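DNA polymerase sliding clamp 3 (PDB 3AIZ) forms part of a ring that encircles DNA and serves as a moving platform tethering the replicative polymerase and other processing proteins. Local coordinates at residues F15-F29 and V61-T75. Residues are numbered along the deposited sequence; the frame is centred on the assembly and turned at random.
Sequences FRTLEEFIDEITLDF and VEKEEKVGVKLEDFT. With SO4 (sulfate ion), chain G.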
ATOM      1  N   PHE C  15      20.179  16.432 -20.870  1.00 37.94           N
ATOM      2  CA  PHE C  15      19.610  17.772 -20.798  1.00 34.61           C
ATOM      3  C   PHE C  15      18.603  17.896 -19.661  1.00 36.20           C
ATOM      4  O   PHE C  15      18.364  18.989 -19.148  1.00 37.81           O
ATOM      5  CB  PHE C  15      18.970  18.142 -22.135  1.00 32.43           C
ATOM      6  CG  PHE C  15      19.938  18.142 -23.281  1.00 30.46           C
ATOM      7  CD1 PHE C  15      20.280  16.960 -23.914  1.00 30.55           C
ATOM      8  CD2 PHE C  15      20.517  19.321 -23.717  1.00 30.11           C
ATOM      9  CE1 PHE C  15      21.177  16.956 -24.962  1.00 32.68           C
ATOM     10  CE2 PHE C  15      21.415  19.322 -24.766  1.00 29.16           C
ATOM     11  CZ  PHE C  15      21.745  18.139 -25.389  1.00 30.19           C
ATOM     12  N   ARG C  16      18.017  16.772 -19.269  1.00 36.24           N
ATOM     13  CA  ARG C  16      17.120  16.749 -18.122  1.00 38.72           C
ATOM     14  C   ARG C  16      17.923  16.919 -16.834  1.00 39.89           C
ATOM     15  O   ARG C  16      17.434  17.483 -15.855  1.00 42.59           O
ATOM     16  CB  ARG C  16      16.316  15.449 -18.096  1.00 41.55           C
ATOM     17  CG  ARG C  16      15.532  15.199 -19.375  1.00 44.11           C
ATOM     18  CD  ARG C  16      14.782  13.882 -19.325  1.00 45.00           C
ATOM     19  NE  ARG C  16      13.800  13.854 -18.247  1.00 51.96           N
ATOM     20  CZ  ARG C  16      12.958  12.848 -18.034  1.00 51.45           C
ATOM     21  NH1 ARG C  16      12.978  11.786 -18.829  1.00 45.66           N
ATOM     22  NH2 ARG C  16      12.096  12.904 -17.028  1.00 51.56           N
ATOM     23  N   THR C  17      19.162  16.436 -16.846  1.00 37.14           N
ATOM     24  CA  THR C  17      20.073  16.645 -15.729  1.00 36.76           C
ATOM     25  C   THR C  17      20.416  18.124 -15.610  1.00 38.68           C
ATOM     26  O   THR C  17      20.399  18.691 -14.518  1.00 40.29           O
ATOM     27  CB  THR C  17      21.384  15.852 -15.899  1.00 35.81           C
ATOM     28  OG1 THR C  17      21.105  14.447 -15.902  1.00 38.81           O
ATOM     29  CG2 THR C  17      22.342  16.164 -14.763  1.00 33.66           C
ATOM     30  N   LEU C  18      20.726  18.742 -16.745  1.00 36.32           N
ATOM     31  CA  LEU C  18      21.116  20.148 -16.777  1.00 35.42           C
ATOM     32  C   LEU C  18      20.014  21.075 -16.270  1.00 37.26           C
ATOM     33  O   LEU C  18      20.299  22.141 -15.725  1.00 39.86           O
ATOM     34  CB  LEU C  18      21.544  20.558 -18.188  1.00 34.64           C
ATOM     35  CG  LEU C  18      22.807  19.894 -18.738  1.00 34.06           C
ATOM     36  CD1 LEU C  18      23.059  20.327 -20.172  1.00 31.64           C
ATOM     37  CD2 LEU C  18      24.005  20.215 -17.862  1.00 34.98           C
ATOM     38  N   GLU C  19      18.761  20.671 -16.453  1.00 36.77           N
ATOM     39  CA  GLU C  19      17.631  21.467 -15.980  1.00 40.33           C
ATOM     40  C   GLU C  19      17.749  21.762 -14.490  1.00 39.95           C
ATOM     41  O   GLU C  19      17.291  22.801 -14.013  1.00 37.26           O
ATOM     42  CB  GLU C  19      16.306  20.756 -16.258  1.00 42.42           C
ATOM     43  CG  GLU C  19      15.779  20.930 -17.669  1.00 43.14           C
ATOM     44  CD  GLU C  19      14.431  20.263 -17.867  1.00 50.72           C
ATOM     45  OE1 GLU C  19      14.237  19.143 -17.348  1.00 48.22           O
ATOM     46  OE2 GLU C  19      13.565  20.859 -18.544  1.00 52.89           O
ATOM     47  N   GLU C  20      18.367  20.839 -13.762  1.00 39.75           N
ATOM     48  CA  GLU C  20      18.530  20.975 -12.321  1.00 38.99           C
ATOM     49  C   GLU C  20      19.487  22.110 -11.968  1.00 37.99           C
ATOM     50  O   GLU C  20      19.463  22.624 -10.850  1.00 39.80           O
ATOM     51  CB  GLU C  20      19.043  19.664 -11.721  1.00 39.24           C
ATOM     52  CG  GLU C  20      18.180  18.448 -12.029  1.00 40.92           C
ATOM     53  CD  GLU C  20      16.892  18.417 -11.224  1.00 43.76           C
ATOM     54  OE1 GLU C  20      16.696  19.305 -10.369  1.00 41.29           O
ATOM     55  OE2 GLU C  20      16.076  17.497 -11.447  1.00 43.07           O
ATOM     56  N   PHE C  21      20.323  22.502 -12.924  1.00 36.35           N
ATOM     57  CA  PHE C  21      21.372  23.483 -12.661  1.00 38.67           C
ATOM     58  C   PHE C  21      21.168  24.820 -13.371  1.00 41.33           C
ATOM     59  O   PHE C  21      21.337  25.879 -12.767  1.00 42.54           O
ATOM     60  CB  PHE C  21      22.741  22.904 -13.023  1.00 37.31           C
ATOM     61  CG  PHE C  21      23.105  21.678 -12.239  1.00 37.43           C
ATOM     62  CD1 PHE C  21      22.770  20.417 -12.705  1.00 34.30           C
ATOM     63  CD2 PHE C  21      23.773  21.786 -11.031  1.00 34.79           C
ATOM     64  CE1 PHE C  21      23.100  19.287 -11.983  1.00 32.48           C
ATOM     65  CE2 PHE C  21      24.105  20.659 -10.304  1.00 33.70           C
ATOM     66  CZ  PHE C  21      23.768  19.409 -10.781  1.00 32.83           C
ATOM     67  N   ILE C  22      20.810  24.775 -14.650  1.00 40.99           N
ATOM     68  CA  ILE C  22      20.722  25.993 -15.449  1.00 41.20           C
ATOM     69  C   ILE C  22      19.424  26.106 -16.247  1.00 42.34           C
ATOM     70  O   ILE C  22      18.759  25.107 -16.517  1.00 40.07           O
ATOM     71  CB  ILE C  22      21.923  26.116 -16.402  1.00 38.23           C
ATOM     72  CG1 ILE C  22      21.996  24.903 -17.328  1.00 40.27           C
ATOM     73  CG2 ILE C  22      23.212  26.245 -15.612  1.00 36.60           C
ATOM     74  CD1 ILE C  22      23.244  24.869 -18.180  1.00 40.00           C
ATOM     75  N   ASP C  23      19.078  27.335 -16.621  1.00 45.39           N
ATOM     76  CA  ASP C  23      17.853  27.607 -17.368  1.00 46.91           C
ATOM     77  C   ASP C  23      18.098  27.631 -18.872  1.00 47.07           C
ATOM     78  O   ASP C  23      17.338  27.045 -19.643  1.00 50.76           O
ATOM     79  CB  ASP C  23      17.239  28.937 -16.925  1.00 48.02           C
ATOM     80  CG  ASP C  23      16.702  28.889 -15.508  1.00 60.14           C
ATOM     81  OD1 ASP C  23      16.451  27.773 -15.001  1.00 58.64           O
ATOM     82  OD2 ASP C  23      16.526  29.968 -14.903  1.00 64.89           O
ATOM     83  N   GLU C  24      19.155  28.322 -19.284  1.00 45.95           N
ATOM     84  CA  GLU C  24      19.518  28.407 -20.693  1.00 40.09           C
ATOM     85  C   GLU C  24      20.847  27.711 -20.938  1.00 42.47           C
ATOM     86  O   GLU C  24      21.796  27.882 -20.175  1.00 48.07           O
ATOM     87  CB  GLU C  24      19.596  29.871 -21.137  1.00 39.84           C
ATOM     88  CG  GLU C  24      20.197  30.086 -22.525  1.00 45.29           C
ATOM     89  CD  GLU C  24      21.716  30.184 -22.510  1.00 54.73           C
ATOM     90  OE1 GLU C  24      22.271  30.771 -21.554  1.00 55.89           O
ATOM     91  OE2 GLU C  24      22.357  29.683 -23.460  1.00 47.93           O
ATOM     92  N   ILE C  25      20.916  26.916 -22.001  1.00 39.63           N
ATOM     93  CA  ILE C  25      22.174  26.288 -22.380  1.00 45.05           C
ATOM     94  C   ILE C  25      22.597  26.740 -23.768  1.00 42.41           C
ATOM     95  O   ILE C  25      21.770  27.167 -24.573  1.00 44.82           O
ATOM     96  CB  ILE C  25      22.098  24.750 -22.348  1.00 41.86           C
ATOM     97  CG1 ILE C  25      21.289  24.224 -23.532  1.00 39.68           C
ATOM     98  CG2 ILE C  25      21.509  24.270 -21.032  1.00 46.53           C
ATOM     99  CD1 ILE C  25      21.343  22.722 -23.673  1.00 39.94           C
ATOM    100  N   THR C  26      23.892  26.650 -24.039  1.00 40.03           N
ATOM    101  CA  THR C  26      24.431  27.047 -25.328  1.00 37.47           C
ATOM    102  C   THR C  26      25.042  25.852 -26.043  1.00 39.65           C
ATOM    103  O   THR C  26      26.180  25.471 -25.769  1.00 41.59           O
ATOM    104  CB  THR C  26      25.502  28.138 -25.172  1.00 38.31           C
ATOM    105  OG1 THR C  26      24.936  29.275 -24.509  1.00 43.24           O
ATOM    106  CG2 THR C  26      26.035  28.560 -26.532  1.00 39.70           C
ATOM    107  N   LEU C  27      24.277  25.256 -26.951  1.00 37.24           N
ATOM    108  CA  LEU C  27      24.782  24.163 -27.770  1.00 35.54           C
ATOM    109  C   LEU C  27      25.863  24.688 -28.706  1.00 40.01           C
ATOM    110  O   LEU C  27      25.577  25.436 -29.640  1.00 40.59           O
ATOM    111  CB  LEU C  27      23.651  23.527 -28.573  1.00 36.67           C
ATOM    112  CG  LEU C  27      22.490  22.955 -27.756  1.00 37.66           C
ATOM    113  CD1 LEU C  27      21.359  22.512 -28.669  1.00 41.69           C
ATOM    114  CD2 LEU C  27      22.964  21.805 -26.884  1.00 35.15           C
ATOM    115  N   ASP C  28      27.106  24.300 -28.444  1.00 40.58           N
ATOM    116  CA  ASP C  28      28.240  24.769 -29.228  1.00 40.05           C
ATOM    117  C   ASP C  28      28.777  23.662 -30.129  1.00 44.43           C
ATOM    118  O   ASP C  28      29.610  22.859 -29.711  1.00 45.90           O
ATOM    119  CB  ASP C  28      29.345  25.283 -28.303  1.00 42.38           C
ATOM    120  CG  ASP C  28      30.551  25.802 -29.062  1.00 49.30           C
ATOM    121  OD1 ASP C  28      30.482  25.897 -30.305  1.00 49.21           O
ATOM    122  OD2 ASP C  28      31.569  26.118 -28.410  1.00 51.42           O
ATOM    123  N   PHE C  29      28.295  23.626 -31.367  1.00 46.18           N
ATOM    124  CA  PHE C  29      28.721  22.614 -32.327  1.00 45.23           C
ATOM    125  C   PHE C  29      30.051  22.981 -32.977  1.00 47.23           C
ATOM    126  O   PHE C  29      30.160  23.997 -33.662  1.00 49.10           O
ATOM    127  CB  PHE C  29      27.649  22.405 -33.398  1.00 44.31           C
ATOM    128  CG  PHE C  29      26.347  21.889 -32.858  1.00 41.97           C
ATOM    129  CD1 PHE C  29      25.364  22.763 -32.432  1.00 40.63           C
ATOM    130  CD2 PHE C  29      26.111  20.527 -32.773  1.00 41.78           C
ATOM    131  CE1 PHE C  29      24.166  22.292 -31.933  1.00 40.42           C
ATOM    132  CE2 PHE C  29      24.915  20.047 -32.275  1.00 41.49           C
ATOM    133  CZ  PHE C  29      23.942  20.931 -31.853  1.00 42.06           C
ATOM    134  N   VAL C  61      29.076  19.280 -39.300  1.00 61.84           N
ATOM    135  CA  VAL C  61      29.311  20.660 -38.894  1.00 62.52           C
ATOM    136  C   VAL C  61      30.514  21.237 -39.630  1.00 65.16           C
ATOM    137  O   VAL C  61      31.657  20.904 -39.320  1.00 66.01           O
ATOM    138  CB  VAL C  61      29.550  20.773 -37.379  1.00 54.82           C
ATOM    139  CG1 VAL C  61      29.780  22.225 -36.987  1.00 53.81           C
ATOM    140  CG2 VAL C  61      28.378  20.188 -36.611  1.00 51.41           C
ATOM    141  N   GLU C  62      30.251  22.103 -40.605  1.00 65.54           N
ATOM    142  CA  GLU C  62      31.320  22.706 -41.396  1.00 70.28           C
ATOM    143  C   GLU C  62      32.167  23.667 -40.565  1.00 69.65           C
ATOM    144  O   GLU C  62      33.381  23.499 -40.456  1.00 68.36           O
ATOM    145  CB  GLU C  62      30.753  23.406 -42.635  1.00 76.07           C
ATOM    146  CG  GLU C  62      29.599  24.356 -42.353  1.00 83.52           C
ATOM    147  CD  GLU C  62      29.035  24.979 -43.618  1.00 92.42           C
ATOM    148  OE1 GLU C  62      29.549  24.670 -44.715  1.00 88.62           O
ATOM    149  OE2 GLU C  62      28.079  25.777 -43.517  1.00 95.91           O
ATOM    150  N   LYS C  63      31.523  24.672 -39.981  1.00 67.99           N
ATOM    151  CA  LYS C  63      32.211  25.613 -39.108  1.00 66.79           C
ATOM    152  C   LYS C  63      31.498  25.698 -37.763  1.00 64.35           C
ATOM    153  O   LYS C  63      30.317  25.371 -37.659  1.00 65.95           O
ATOM    154  CB  LYS C  63      32.293  26.996 -39.757  1.00 71.89           C
ATOM    155  CG  LYS C  63      33.188  27.977 -39.011  1.00 82.97           C
ATOM    156  CD  LYS C  63      33.306  29.301 -39.747  1.00 93.21           C
ATOM    157  CE  LYS C  63      34.251  30.249 -39.024  1.00 98.85           C
ATOM    158  NZ  LYS C  63      34.389  31.551 -39.734  1.00 97.23           N
ATOM    159  N   GLU C  64      32.220  26.132 -36.734  1.00 62.45           N
ATOM    160  CA  GLU C  64      31.650  26.239 -35.395  1.00 60.38           C
ATOM    161  C   GLU C  64      30.357  27.045 -35.407  1.00 59.30           C
ATOM    162  O   GLU C  64      30.267  28.084 -36.062  1.00 62.46           O
ATOM    163  CB  GLU C  64      32.653  26.864 -34.421  1.00 58.81           C
ATOM    164  CG  GLU C  64      32.136  26.977 -32.993  1.00 55.02           C
ATOM    165  CD  GLU C  64      33.222  27.351 -32.002  1.00 61.66           C
ATOM    166  OE1 GLU C  64      34.353  27.656 -32.438  1.00 68.23           O
ATOM    167  OE2 GLU C  64      32.946  27.338 -30.782  1.00 56.17           O
ATOM    168  N   GLU C  65      29.356  26.559 -34.684  1.00 55.56           N
ATOM    169  CA  GLU C  65      28.069  27.239 -34.618  1.00 54.05           C
ATOM    170  C   GLU C  65      27.460  27.151 -33.223  1.00 47.87           C
ATOM    171  O   GLU C  65      27.078  26.073 -32.767  1.00 44.27           O
ATOM    172  CB  GLU C  65      27.107  26.661 -35.656  1.00 54.40           C
ATOM    173  CG  GLU C  65      25.784  27.399 -35.748  1.00 58.79           C
ATOM    174  CD  GLU C  65      24.911  26.882 -36.871  1.00 68.59           C
ATOM    175  OE1 GLU C  65      25.356  25.965 -37.596  1.00 68.02           O
ATOM    176  OE2 GLU C  65      23.782  27.392 -37.031  1.00 73.33           O
ATOM    177  N   LYS C  66      27.381  28.293 -32.548  1.00 46.60           N
ATOM    178  CA  LYS C  66      26.776  28.362 -31.225  1.00 42.75           C
ATOM    179  C   LYS C  66      25.302  28.721 -31.341  1.00 41.53           C
ATOM    180  O   LYS C  66      24.936  29.663 -32.041  1.00 41.69           O
ATOM    181  CB  LYS C  66      27.484  29.403 -30.356  1.00 44.54           C
ATOM    182  CG  LYS C  66      28.935  29.093 -30.037  1.00 47.00           C
ATOM    183  CD  LYS C  66      29.532  30.173 -29.147  1.00 51.60           C
ATOM    184  CE  LYS C  66      31.002  29.920 -28.862  1.00 55.20           C
ATOM    185  NZ  LYS C  66      31.585  30.982 -27.993  1.00 55.50           N
ATOM    186  N   VAL C  67      24.459  27.964 -30.650  1.00 40.60           N
ATOM    187  CA  VAL C  67      23.033  28.253 -30.616  1.00 42.86           C
ATOM    188  C   VAL C  67      22.464  28.008 -29.225  1.00 40.21           C
ATOM    189  O   VAL C  67      22.366  26.869 -28.773  1.00 44.74           O
ATOM    190  CB  VAL C  67      22.255  27.426 -31.663  1.00 42.50           C
ATOM    191  CG1 VAL C  67      22.730  25.982 -31.667  1.00 45.10           C
ATOM    192  CG2 VAL C  67      20.759  27.509 -31.400  1.00 45.35           C
ATOM    193  N   GLY C  68      22.102  29.088 -28.542  1.00 41.32           N
ATOM    194  CA  GLY C  68      21.510  28.985 -27.223  1.00 43.33           C
ATOM    195  C   GLY C  68      20.019  28.729 -27.311  1.00 39.68           C
ATOM    196  O   GLY C  68      19.378  29.098 -28.293  1.00 41.01           O
ATOM    197  N   VAL C  69      19.466  28.097 -26.283  1.00 39.11           N
ATOM    198  CA  VAL C  69      18.042  27.791 -26.260  1.00 44.21           C
ATOM    199  C   VAL C  69      17.551  27.545 -24.837  1.00 41.03           C
ATOM    200  O   VAL C  69      18.246  26.927 -24.032  1.00 44.53           O
ATOM    201  CB  VAL C  69      17.719  26.559 -27.131  1.00 44.56           C
ATOM    202  CG1 VAL C  69      18.479  25.337 -26.632  1.00 38.49           C
ATOM    203  CG2 VAL C  69      16.223  26.295 -27.149  1.00 45.73           C
ATOM    204  N   LYS C  70      16.357  28.042 -24.528  1.00 41.36           N
ATOM    205  CA  LYS C  70      15.746  27.797 -23.228  1.00 43.14           C
ATOM    206  C   LYS C  70      15.635  26.293 -22.996  1.00 43.38           C
ATOM    207  O   LYS C  70      14.958  25.590 -23.745  1.00 44.22           O
ATOM    208  CB  LYS C  70      14.365  28.451 -23.149  1.00 43.80           C
ATOM    209  CG  LYS C  70      13.675  28.279 -21.805  1.00 45.85           C
ATOM    210  CD  LYS C  70      12.260  28.835 -21.831  1.00 48.31           C
ATOM    211  CE  LYS C  70      11.556  28.613 -20.501  1.00 55.55           C
ATOM    212  NZ  LYS C  70      10.126  29.030 -20.547  1.00 59.69           N
ATOM    213  N   LEU C  71      16.303  25.807 -21.956  1.00 39.19           N
ATOM    214  CA  LEU C  71      16.412  24.371 -21.719  1.00 39.09           C
ATOM    215  C   LEU C  71      15.068  23.690 -21.451  1.00 39.04           C
ATOM    216  O   LEU C  71      14.869  22.537 -21.827  1.00 37.96           O
ATOM    217  CB  LEU C  71      17.387  24.096 -20.572  1.00 38.34           C
ATOM    218  CG  LEU C  71      17.847  22.649 -20.397  1.00 37.84           C
ATOM    219  CD1 LEU C  71      18.509  22.139 -21.665  1.00 34.64           C
ATOM    220  CD2 LEU C  71      18.795  22.536 -19.218  1.00 40.10           C
ATOM    221  N   GLU C  72      14.151  24.402 -20.802  1.00 40.03           N
ATOM    222  CA  GLU C  72      12.854  23.827 -20.451  1.00 46.38           C
ATOM    223  C   GLU C  72      12.057  23.394 -21.683  1.00 46.32           C
ATOM    224  O   GLU C  72      11.534  22.281 -21.738  1.00 41.78           O
ATOM    225  CB  GLU C  72      12.031  24.811 -19.619  1.00 49.71           C
ATOM    226  CG  GLU C  72      10.670  24.273 -19.204  1.00 54.61           C
ATOM    227  CD  GLU C  72       9.802  25.322 -18.535  1.00 67.05           C
ATOM    228  OE1 GLU C  72      10.323  26.414 -18.219  1.00 66.13           O
ATOM    229  OE2 GLU C  72       8.599  25.055 -18.325  1.00 70.93           O
ATOM    230  N   ASP C  73      11.961  24.284 -22.666  1.00 44.17           N
ATOM    231  CA  ASP C  73      11.237  23.990 -23.894  1.00 42.21           C
ATOM    232  C   ASP C  73      11.919  22.872 -24.670  1.00 41.43           C
ATOM    233  O   ASP C  73      11.258  21.992 -25.222  1.00 43.53           O
ATOM    234  CB  ASP C  73      11.137  25.242 -24.764  1.00 42.90           C
ATOM    235  CG  ASP C  73      10.331  26.340 -24.108  1.00 47.40           C
ATOM    236  OD1 ASP C  73       9.471  26.018 -23.259  1.00 47.72           O
ATOM    237  OD2 ASP C  73      10.556  27.523 -24.441  1.00 48.76           O
ATOM    238  N   PHE C  74      13.246  22.920 -24.709  1.00 39.37           N
ATOM    239  CA  PHE C  74      14.032  21.922 -25.420  1.00 39.94           C
ATOM    240  C   PHE C  74      13.896  20.553 -24.765  1.00 39.66           C
ATOM    241  O   PHE C  74      13.898  19.526 -25.443  1.00 39.03           O
ATOM    242  CB  PHE C  74      15.502  22.343 -25.469  1.00 38.13           C
ATOM    243  CG  PHE C  74      16.379  21.403 -26.244  1.00 35.99           C
ATOM    244  CD1 PHE C  74      16.222  21.258 -27.611  1.00 38.96           C
ATOM    245  CD2 PHE C  74      17.368  20.674 -25.608  1.00 35.38           C
ATOM    246  CE1 PHE C  74      17.032  20.396 -28.329  1.00 40.02           C
ATOM    247  CE2 PHE C  74      18.181  19.813 -26.319  1.00 36.72           C
ATOM    248  CZ  PHE C  74      18.013  19.674 -27.682  1.00 37.88           C
ATOM    249  N   THR C  75      13.774  20.546 -23.443  1.00 38.66           N
ATOM    250  CA  THR C  75      13.627  19.302 -22.698  1.00 40.73           C
ATOM    251  C   THR C  75      12.181  18.809 -22.732  1.00 41.75           C
ATOM    252  O   THR C  75      11.925  17.607 -22.663  1.00 40.59           O
ATOM    253  CB  THR C  75      14.098  19.462 -21.238  1.00 42.01           C
ATOM    254  OG1 THR C  75      15.497  19.772 -21.221  1.00 38.17           O
ATOM    255  CG2 THR C  75      13.867  18.183 -20.455  1.00 45.54           C
TER
HETATM  256  S   SO4 G 247      12.431  15.639 -14.752  1.00 81.70           S
HETATM  257  O1  SO4 G 247      13.408  16.266 -13.865  1.00 71.76           O
HETATM  258  O2  SO4 G 247      12.731  15.997 -16.137  1.00 61.35           O
HETATM  259  O3  SO4 G 247      12.495  14.187 -14.595  1.00 65.12           O
HETATM  260  O4  SO4 G 247      11.091  16.105 -14.406  1.00 75.58           O
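Phe15, near the end of helix 8-18, receives an edge of Phe74 from helix 71-78 over one ring face: Phe74 CE2 lies off-centre toward the rim, the planes meet at 73°, and this T-shaped pair joins the two helices of the N-terminal PCNA domain, on the face of the sheet that carries Ile25 and Leu27. Arg16 crosses Thr75 at about a right angle, its CG 3.6 Å from Thr75 CG2, while a bend at chi3 (62°) helps carry the guanidinium, edge-on, to a sulfate ion probably taken from the crystallisation liquor. Leu18 CB and the backbone at Glu19 cradle Leu71 CD2. Glu19 itself runs extended from CG to lay its carboxylate against CB and CG2 of Thr75, whose hydroxyl instead bonds back to Leu71 O. Where strand 65-70 gives way to the helix, Leu71 N donates to Asp23 O at 2.8 Å. From Glu24 onward, strand 24-29 pairs antiparallel with strand 65-70, the edge strand of the sheet within this chain. Ile25 turns inward, its CD1 3.5 Å from Leu71 CD1, and Ile25 O accepts Val69 N. Thr26 faces the other way and sits opposite Gly68 as a non-hydrogen-bonded pair, Thr26 CA 4.0 Å from Gly68 CA. Leu27 follows Ile25 into the interior, with Val67 N bonded to Leu27 O at 2.9 Å. Asp28 and Glu64 bring nearly coplanar carboxylates together in a like-charge approach of doubtful closeness, and Lys66 CG and CE pass along Asp28. Phe29 closes the ladder: its ring edge points at Val67 CG1, and Phe29 O accepts Glu65 N at 2.9 Å.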